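Local coordinates for protein CalS11 (Micromonospora echinospora, PDB 3TOS) that probably acts as an O-methyltransferase in calicheamicin biosynthesis and binds S-adenosyl-L-homocysteine, the spent form of the methyl donor, at residues B[58-63]-B[92-97]; B[64-69]-B[182-187]. All blocks are in the same frame, centred on the assembly; numbering follows the deposited sequence.

Contact 1 of 2, residues B[58-63]-B[92-97]; sequences SMDALY and GVYEPY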
ATOM      1  N   SER B  58      15.176  14.621 -16.437  1.00  8.08           N
ATOM      2  CA  SER B  58      13.880  15.300 -16.241  1.00  8.90           C
ATOM      3  C   SER B  58      12.958  15.081 -17.452  1.00  8.03           C
ATOM      4  O   SER B  58      11.756  14.802 -17.264  1.00  8.69           O
ATOM      5  CB  SER B  58      14.065  16.808 -16.034  1.00  7.79           C
ATOM      6  OG  SER B  58      14.656  16.994 -14.754  1.00  9.01           O
HETATM    7  N   MSE B  59      13.495  15.141 -18.671  1.00  8.17           N
HETATM    8  CA  MSE B  59      12.668  14.835 -19.854  1.00  8.76           C
HETATM    9  C   MSE B  59      12.139  13.403 -19.817  1.00 10.01           C
HETATM   10  O   MSE B  59      10.971  13.155 -20.194  1.00  8.61           O
HETATM   11  CB  MSE B  59      13.423  15.103 -21.152  1.00 10.06           C
HETATM   12  CG  MSE B  59      13.827  16.572 -21.376  1.00 10.91           C
HETATM   13 SE   MSE B  59      12.389  17.880 -21.200  0.66 13.29          SE
HETATM   14  CE  MSE B  59      12.752  18.519 -19.391  1.00 12.05           C
ATOM     15  N   ASP B  60      12.994  12.481 -19.376  1.00  9.55           N
ATOM     16  CA  ASP B  60      12.590  11.099 -19.232  1.00  8.53           C
ATOM     17  C   ASP B  60      11.477  10.949 -18.185  1.00 10.05           C
ATOM     18  O   ASP B  60      10.534  10.175 -18.392  1.00  9.22           O
ATOM     19  CB  ASP B  60      13.805  10.211 -18.852  1.00  7.33           C
ATOM     20  CG  ASP B  60      13.416   8.805 -18.572  1.00  8.67           C
ATOM     21  OD1 ASP B  60      13.100   8.111 -19.538  1.00 10.65           O
ATOM     22  OD2 ASP B  60      13.473   8.354 -17.414  1.00 10.65           O
ATOM     23  N   ALA B  61      11.566  11.699 -17.081  1.00  8.61           N
ATOM     24  CA  ALA B  61      10.543  11.625 -16.034  1.00  8.65           C
ATOM     25  C   ALA B  61       9.202  12.155 -16.573  1.00  9.71           C
ATOM     26  O   ALA B  61       8.145  11.553 -16.308  1.00 10.44           O
ATOM     27  CB  ALA B  61      10.968  12.454 -14.811  1.00  8.58           C
ATOM     28  N   LEU B  62       9.223  13.255 -17.334  1.00  8.19           N
ATOM     29  CA  LEU B  62       7.954  13.767 -17.907  1.00  8.64           C
ATOM     30  C   LEU B  62       7.378  12.782 -18.926  1.00  9.93           C
ATOM     31  O   LEU B  62       6.161  12.469 -18.891  1.00 10.46           O
ATOM     32  CB  LEU B  62       8.149  15.118 -18.601  1.00  9.17           C
ATOM     33  CG  LEU B  62       8.604  16.252 -17.659  1.00  9.86           C
ATOM     34  CD1 LEU B  62       8.843  17.486 -18.531  1.00 11.52           C
ATOM     35  CD2 LEU B  62       7.526  16.628 -16.562  1.00 12.19           C
ATOM     36  N   TYR B  63       8.240  12.213 -19.771  1.00  9.46           N
ATOM     37  CA  TYR B  63       7.760  11.282 -20.788  1.00 10.42           C
ATOM     38  C   TYR B  63       7.148  10.051 -20.129  1.00 10.25           C
ATOM     39  O   TYR B  63       6.083   9.558 -20.510  1.00  9.54           O
ATOM     40  CB  TYR B  63       8.911  10.879 -21.719  1.00 11.90           C
ATOM     41  CG  TYR B  63       8.519  10.222 -23.051  1.00 13.55           C
ATOM     42  CD1 TYR B  63       7.323   9.500 -23.204  1.00 19.93           C
ATOM     43  CD2 TYR B  63       9.259  10.438 -24.175  1.00 15.52           C
ATOM     44  CE1 TYR B  63       6.966   8.944 -24.392  1.00 18.86           C
ATOM     45  CE2 TYR B  63       8.873   9.892 -25.388  1.00 17.82           C
ATOM     46  CZ  TYR B  63       7.802   9.093 -25.479  1.00 15.98           C
ATOM     47  OH  TYR B  63       7.481   8.574 -26.721  1.00 14.09           O
ATOM     48  N   GLY B  92      11.822   5.802 -28.878  1.00 10.29           N
ATOM     49  CA  GLY B  92      12.312   4.468 -29.304  1.00 10.61           C
ATOM     50  C   GLY B  92      12.378   3.539 -28.089  1.00  9.73           C
ATOM     51  O   GLY B  92      11.981   2.348 -28.161  1.00 10.44           O
ATOM     52  N   VAL B  93      12.935   4.029 -26.977  1.00  7.91           N
ATOM     53  CA  VAL B  93      12.980   3.194 -25.793  1.00  8.08           C
ATOM     54  C   VAL B  93      11.612   2.683 -25.326  1.00  8.48           C
ATOM     55  O   VAL B  93      11.455   1.468 -25.042  1.00 10.15           O
ATOM     56  CB  VAL B  93      13.622   3.960 -24.601  1.00  9.17           C
ATOM     57  CG1 VAL B  93      13.632   3.133 -23.381  1.00 10.04           C
ATOM     58  CG2 VAL B  93      15.082   4.405 -25.004  1.00  9.81           C
ATOM     59  N   TYR B  94      10.622   3.578 -25.270  1.00  8.55           N
ATOM     60  CA  TYR B  94       9.360   3.204 -24.579  1.00  8.52           C
ATOM     61  C   TYR B  94       8.221   2.813 -25.516  1.00  7.05           C
ATOM     62  O   TYR B  94       7.295   2.118 -25.118  1.00  8.28           O
ATOM     63  CB  TYR B  94       8.859   4.394 -23.754  1.00  8.81           C
ATOM     64  CG  TYR B  94       9.767   4.764 -22.614  1.00  9.66           C
ATOM     65  CD1 TYR B  94      10.129   3.812 -21.648  1.00 10.52           C
ATOM     66  CD2 TYR B  94      10.285   6.051 -22.516  1.00  9.45           C
ATOM     67  CE1 TYR B  94      10.959   4.155 -20.564  1.00 10.01           C
ATOM     68  CE2 TYR B  94      11.161   6.402 -21.447  1.00 11.36           C
ATOM     69  CZ  TYR B  94      11.483   5.432 -20.489  1.00 10.23           C
ATOM     70  OH  TYR B  94      12.297   5.705 -19.447  1.00 11.44           O
ATOM     71  N   GLU B  95       8.266   3.285 -26.774  1.00  7.11           N
ATOM     72  CA  GLU B  95       7.082   3.187 -27.683  1.00  8.03           C
ATOM     73  C   GLU B  95       7.367   2.759 -29.127  1.00  8.88           C
ATOM     74  O   GLU B  95       6.985   3.440 -30.087  1.00 10.24           O
ATOM     75  CB  GLU B  95       6.323   4.485 -27.663  1.00  9.43           C
ATOM     76  CG  GLU B  95       5.740   4.818 -26.310  1.00  9.48           C
ATOM     77  CD  GLU B  95       4.790   5.969 -26.435  1.00  9.56           C
ATOM     78  OE1 GLU B  95       5.225   7.117 -26.742  1.00  9.45           O
ATOM     79  OE2 GLU B  95       3.578   5.737 -26.186  1.00 11.19           O
ATOM     80  N   PRO B  96       8.067   1.624 -29.291  1.00  8.90           N
ATOM     81  CA  PRO B  96       8.315   1.121 -30.649  1.00  9.45           C
ATOM     82  C   PRO B  96       7.045   1.001 -31.462  1.00  9.36           C
ATOM     83  O   PRO B  96       7.065   1.166 -32.692  1.00  9.67           O
ATOM     84  CB  PRO B  96       8.957  -0.255 -30.400  1.00 10.60           C
ATOM     85  CG  PRO B  96       8.598  -0.615 -29.004  1.00  9.95           C
ATOM     86  CD  PRO B  96       8.531   0.677 -28.255  1.00  9.40           C
ATOM     87  N   TYR B  97       5.930   0.651 -30.801  1.00  8.35           N
ATOM     88  CA  TYR B  97       4.730   0.334 -31.570  1.00  8.73           C
ATOM     89  C   TYR B  97       3.715   1.475 -31.626  1.00  8.98           C
ATOM     90  O   TYR B  97       2.555   1.256 -31.988  1.00  9.71           O
ATOM     91  CB  TYR B  97       4.086  -0.925 -31.006  1.00  8.85           C
ATOM     92  CG  TYR B  97       5.004  -2.127 -31.003  1.00  8.73           C
ATOM     93  CD1 TYR B  97       5.681  -2.527 -32.176  1.00  8.84           C
ATOM     94  CD2 TYR B  97       5.196  -2.873 -29.835  1.00  9.78           C
ATOM     95  CE1 TYR B  97       6.490  -3.638 -32.174  1.00  8.07           C
ATOM     96  CE2 TYR B  97       6.009  -4.020 -29.830  1.00  9.28           C
ATOM     97  CZ  TYR B  97       6.643  -4.394 -31.010  1.00  8.72           C
ATOM     98  OH  TYR B  97       7.417  -5.539 -31.035  1.00  9.90           O
TER

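Contact 2 of 2, residues B[64-69]-B[182-187]; sequences RQVLDV and VIALAY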
ATOM      1  N   ARG B  64       7.823   9.517 -19.109  1.00  8.95           N
ATOM      2  CA  ARG B  64       7.274   8.346 -18.423  1.00  8.93           C
ATOM      3  C   ARG B  64       5.889   8.589 -17.826  1.00  9.89           C
ATOM      4  O   ARG B  64       5.089   7.676 -17.735  1.00 11.07           O
ATOM      5  CB  ARG B  64       8.236   7.864 -17.342  1.00  9.34           C
ATOM      6  CG  ARG B  64       9.446   7.145 -17.943  1.00  9.50           C
ATOM      7  CD  ARG B  64      10.282   6.527 -16.822  1.00 10.24           C
ATOM      8  NE  ARG B  64      11.037   7.511 -16.038  1.00 10.55           N
ATOM      9  CZ  ARG B  64      10.813   7.846 -14.764  1.00 13.24           C
ATOM     10  NH1 ARG B  64       9.780   7.337 -14.090  1.00 13.67           N
ATOM     11  NH2 ARG B  64      11.601   8.748 -14.173  1.00 15.09           N
ATOM     12  N   GLN B  65       5.604   9.830 -17.461  1.00 10.31           N
ATOM     13  CA  GLN B  65       4.284  10.148 -16.889  1.00 10.25           C
ATOM     14  C   GLN B  65       3.154  10.166 -17.888  1.00 10.40           C
ATOM     15  O   GLN B  65       1.990  10.096 -17.464  1.00 13.57           O
ATOM     16  CB  GLN B  65       4.291  11.484 -16.118  1.00 13.26           C
ATOM     17  CG  GLN B  65       5.081  11.282 -14.788  1.00 17.65           C
ATOM     18  CD  GLN B  65       4.953  12.446 -13.809  1.00 21.69           C
ATOM     19  OE1 GLN B  65       3.881  13.002 -13.620  1.00 23.56           O
ATOM     20  NE2 GLN B  65       6.066  12.821 -13.197  1.00 23.53           N
ATOM     21  N   VAL B  66       3.459  10.200 -19.200  1.00  9.57           N
ATOM     22  CA  VAL B  66       2.388  10.198 -20.215  1.00 10.99           C
ATOM     23  C   VAL B  66       2.401   8.930 -21.101  1.00  9.76           C
ATOM     24  O   VAL B  66       1.726   8.870 -22.150  1.00  9.55           O
ATOM     25  CB  VAL B  66       2.457  11.488 -21.118  1.00 13.83           C
ATOM     26  CG1 VAL B  66       2.357  12.768 -20.264  1.00 15.00           C
ATOM     27  CG2 VAL B  66       3.738  11.510 -22.012  1.00 14.19           C
ATOM     28  N   LEU B  67       3.118   7.888 -20.684  1.00  8.87           N
ATOM     29  CA  LEU B  67       3.143   6.656 -21.471  1.00  8.89           C
ATOM     30  C   LEU B  67       1.727   6.038 -21.514  1.00  8.07           C
ATOM     31  O   LEU B  67       1.431   5.269 -22.431  1.00 10.68           O
ATOM     32  CB  LEU B  67       4.138   5.662 -20.848  1.00  9.45           C
ATOM     33  CG  LEU B  67       5.578   6.100 -21.195  1.00 10.38           C
ATOM     34  CD1 LEU B  67       6.490   5.087 -20.544  1.00 13.85           C
ATOM     35  CD2 LEU B  67       5.896   6.211 -22.747  1.00 11.62           C
ATOM     36  N   ASP B  68       0.853   6.369 -20.562  1.00  8.12           N
ATOM     37  CA  ASP B  68      -0.528   5.872 -20.618  1.00  8.15           C
ATOM     38  C   ASP B  68      -1.512   6.991 -20.989  1.00  7.30           C
ATOM     39  O   ASP B  68      -2.692   6.883 -20.682  1.00  9.00           O
ATOM     40  CB  ASP B  68      -0.960   5.192 -19.276  1.00  9.40           C
ATOM     41  CG  ASP B  68      -0.978   6.152 -18.097  1.00 11.83           C
ATOM     42  OD1 ASP B  68      -0.491   7.321 -18.231  1.00 10.76           O
ATOM     43  OD2 ASP B  68      -1.444   5.716 -17.010  1.00 14.44           O
ATOM     44  N   VAL B  69      -1.038   8.065 -21.648  1.00  7.67           N
ATOM     45  CA  VAL B  69      -1.918   9.137 -22.081  1.00  8.80           C
ATOM     46  C   VAL B  69      -1.828   9.212 -23.635  1.00  8.00           C
ATOM     47  O   VAL B  69      -0.736   9.188 -24.193  1.00  8.64           O
ATOM     48  CB  VAL B  69      -1.514  10.476 -21.469  1.00  9.57           C
ATOM     49  CG1 VAL B  69      -2.456  11.620 -21.958  1.00  9.58           C
ATOM     50  CG2 VAL B  69      -1.507  10.380 -19.920  1.00 10.56           C
ATOM     51  N   VAL B 182      -4.569  15.084 -29.854  1.00  9.01           N
ATOM     52  CA  VAL B 182      -4.644  15.126 -28.401  1.00  8.57           C
ATOM     53  C   VAL B 182      -3.209  15.486 -27.954  1.00  8.67           C
ATOM     54  O   VAL B 182      -2.260  15.056 -28.587  1.00  9.49           O
ATOM     55  CB  VAL B 182      -5.088  13.766 -27.775  1.00  8.38           C
ATOM     56  CG1 VAL B 182      -5.105  13.886 -26.242  1.00  9.48           C
ATOM     57  CG2 VAL B 182      -6.470  13.346 -28.283  1.00  9.23           C
ATOM     58  N   ILE B 183      -3.038  16.332 -26.942  1.00  7.26           N
ATOM     59  CA  ILE B 183      -1.671  16.715 -26.476  1.00  8.73           C
ATOM     60  C   ILE B 183      -1.400  15.976 -25.222  1.00  7.89           C
ATOM     61  O   ILE B 183      -2.060  16.208 -24.189  1.00  9.96           O
ATOM     62  CB  ILE B 183      -1.557  18.244 -26.238  1.00  9.24           C
ATOM     63  CG1 ILE B 183      -1.803  18.947 -27.583  1.00  8.99           C
ATOM     64  CG2 ILE B 183      -0.113  18.621 -25.603  1.00 10.32           C
ATOM     65  CD1 ILE B 183      -1.977  20.474 -27.482  1.00  9.34           C
ATOM     66  N   ALA B 184      -0.445  15.050 -25.265  1.00  6.71           N
ATOM     67  CA  ALA B 184      -0.036  14.342 -24.045  1.00  6.13           C
ATOM     68  C   ALA B 184       0.934  15.136 -23.166  1.00  7.55           C
ATOM     69  O   ALA B 184       0.810  15.134 -21.937  1.00  9.09           O
ATOM     70  CB  ALA B 184       0.563  12.997 -24.395  1.00  8.20           C
ATOM     71  N   LEU B 185       1.876  15.807 -23.819  1.00  7.60           N
ATOM     72  CA  LEU B 185       2.911  16.559 -23.092  1.00  8.59           C
ATOM     73  C   LEU B 185       3.161  17.856 -23.869  1.00  8.38           C
ATOM     74  O   LEU B 185       3.446  17.834 -25.064  1.00  9.44           O
ATOM     75  CB  LEU B 185       4.214  15.720 -22.955  1.00  9.37           C
ATOM     76  CG  LEU B 185       5.479  16.429 -22.425  1.00 11.70           C
ATOM     77  CD1 LEU B 185       5.228  16.975 -20.999  1.00 12.79           C
ATOM     78  CD2 LEU B 185       6.646  15.452 -22.469  1.00 13.04           C
ATOM     79  N   ALA B 186       2.999  18.989 -23.199  1.00  7.86           N
ATOM     80  CA  ALA B 186       3.214  20.327 -23.773  1.00  8.07           C
ATOM     81  C   ALA B 186       4.342  20.949 -22.979  1.00  8.08           C
ATOM     82  O   ALA B 186       4.186  21.206 -21.757  1.00  9.69           O
ATOM     83  CB  ALA B 186       1.969  21.181 -23.654  1.00  9.02           C
ATOM     84  N   TYR B 187       5.522  21.088 -23.630  1.00  7.74           N
ATOM     85  CA  TYR B 187       6.718  21.626 -22.975  1.00  7.45           C
ATOM     86  C   TYR B 187       6.928  23.084 -23.357  1.00  6.58           C
ATOM     87  O   TYR B 187       7.322  23.402 -24.480  1.00  7.66           O
ATOM     88  CB  TYR B 187       7.956  20.747 -23.292  1.00  8.94           C
ATOM     89  CG  TYR B 187       9.051  21.051 -22.286  1.00  9.29           C
ATOM     90  CD1 TYR B 187       9.978  22.091 -22.502  1.00 10.27           C
ATOM     91  CD2 TYR B 187       9.142  20.341 -21.084  1.00 10.78           C
ATOM     92  CE1 TYR B 187      10.913  22.432 -21.524  1.00 11.32           C
ATOM     93  CE2 TYR B 187      10.089  20.650 -20.119  1.00 11.25           C
ATOM     94  CZ  TYR B 187      10.955  21.693 -20.338  1.00 10.70           C
ATOM     95  OH  TYR B 187      11.892  22.003 -19.362  1.00 12.78           O
TER

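Contact 1 of 2, residues B[58-63]-B[92-97]
Asp60 and Tyr63 both hold CG anti to the backbone N (chi1 175° and -164°), and this carries their polar ends across to Tyr94 and Glu95. The contact joins helix 50-65 to the C-terminal end of helix 82-94, two helices of a Rossmann-like methyltransferase fold. Two hydrogen bonds and an aromatic pair make it. Tyr94 reaches out from the last turn of its helix and gives its OH to Asp60 OD1, at a short 2.5 Å. The carboxylate receives it on the syn lone pair. OD1 lies at the edge of the Tyr94 ring, in its plane, and the two side chains meet at about a right angle. Asp60 OD2 forms a salt bridge to Arg64, so each oxygen of the carboxylate has a partner. With the carboxylate gone, as in an alanine here, the Tyr94 hydroxyl would probably lose its acceptor and Arg64 NE this salt bridge. The Tyr94 ring also turns its edge to the face of Tyr63. The ring centroids are 5.9 Å apart and the planes are inclined by 59°, an edge-to-face pair short of perpendicular. Leu57 of a neighbouring subunit packs against both Asp60 and Tyr94. Glu95 is the first residue to leave the helical path, and its side chain runs back toward Tyr63. Asn98 binds its OE2, while Arg101 bridges to OE1. Its carboxylate stands nearly perpendicular to the Tyr63 ring, and the Tyr63 OH donates to the anti lone pair of Glu95 OE1 over 2.7 Å.

Contact 2 of 2, residues B[64-69]-B[182-187]
Ala184 meets Val66 and Val69, and these three residues carry most of the contact. No hydrogen bond crosses between the segments; the joint is apolar and buried. The Ala184 methyl points at the turn that follows helix 50-65 and has a valine at each end of that turn to pack on. Its CB lies 4.1 Å from Val66 CB and the same 4.1 Å from Val69 CG1. Val66 and Val69 are the first and last residues of a type I beta turn, closed by a bond from Val69 N to Val66 O of 2.9 Å. The turn brings both side chains round to face Ala184. In Val66, CG1 stands anti to the carbonyl carbon (chi1 -58°). That sets CG1 against the backbone oxygen of Ala184, with 3.3 Å between Val66 CG1 and Ala184 O. The other branch looks to the next residue, and Val66 CG2 comes within 4.3 Å of Leu185 CB. Val66 and Leu185 both pack on Ile212 of strand 211-215 as well. The backbone bends at Ala184, which is hydrogen-bonded through its main chain to Val72 and to Ile212, in the strands that flank 183-188. The carbonyl of Val69 is bonded to Arg101. Just beyond Val69 the chain enters strand 72-76, the parallel neighbour of strand 183-188. The arrangement thus seats the helix-to-strand turn on the adjacent strand in the parallel part of the central mixed sheet, in the Rossmann-like fold of class I methyltransferases.

Overall arrangement
Both contacts depend on helix 50-65 and its exit. In contact 1 the helix meets helix 82-94 beside it; in contact 2 the turn after it meets strand 183-188 of the central sheet. Both are buried within the assembly, and both have other subunits nearby. They differ in chemistry. Contact 1 is polar, with carboxylates, hydroxyls and rings. Contact 2 is aliphatic, with valines against an alanine. The two touch directly. Tyr94 packs on Arg64 and Leu67, and the selenomethionine Met59 and Leu62 pack on Tyr187. Arg101 also ties them together, as a partner of Glu95 in one and of the Val69 carbonyl in the other.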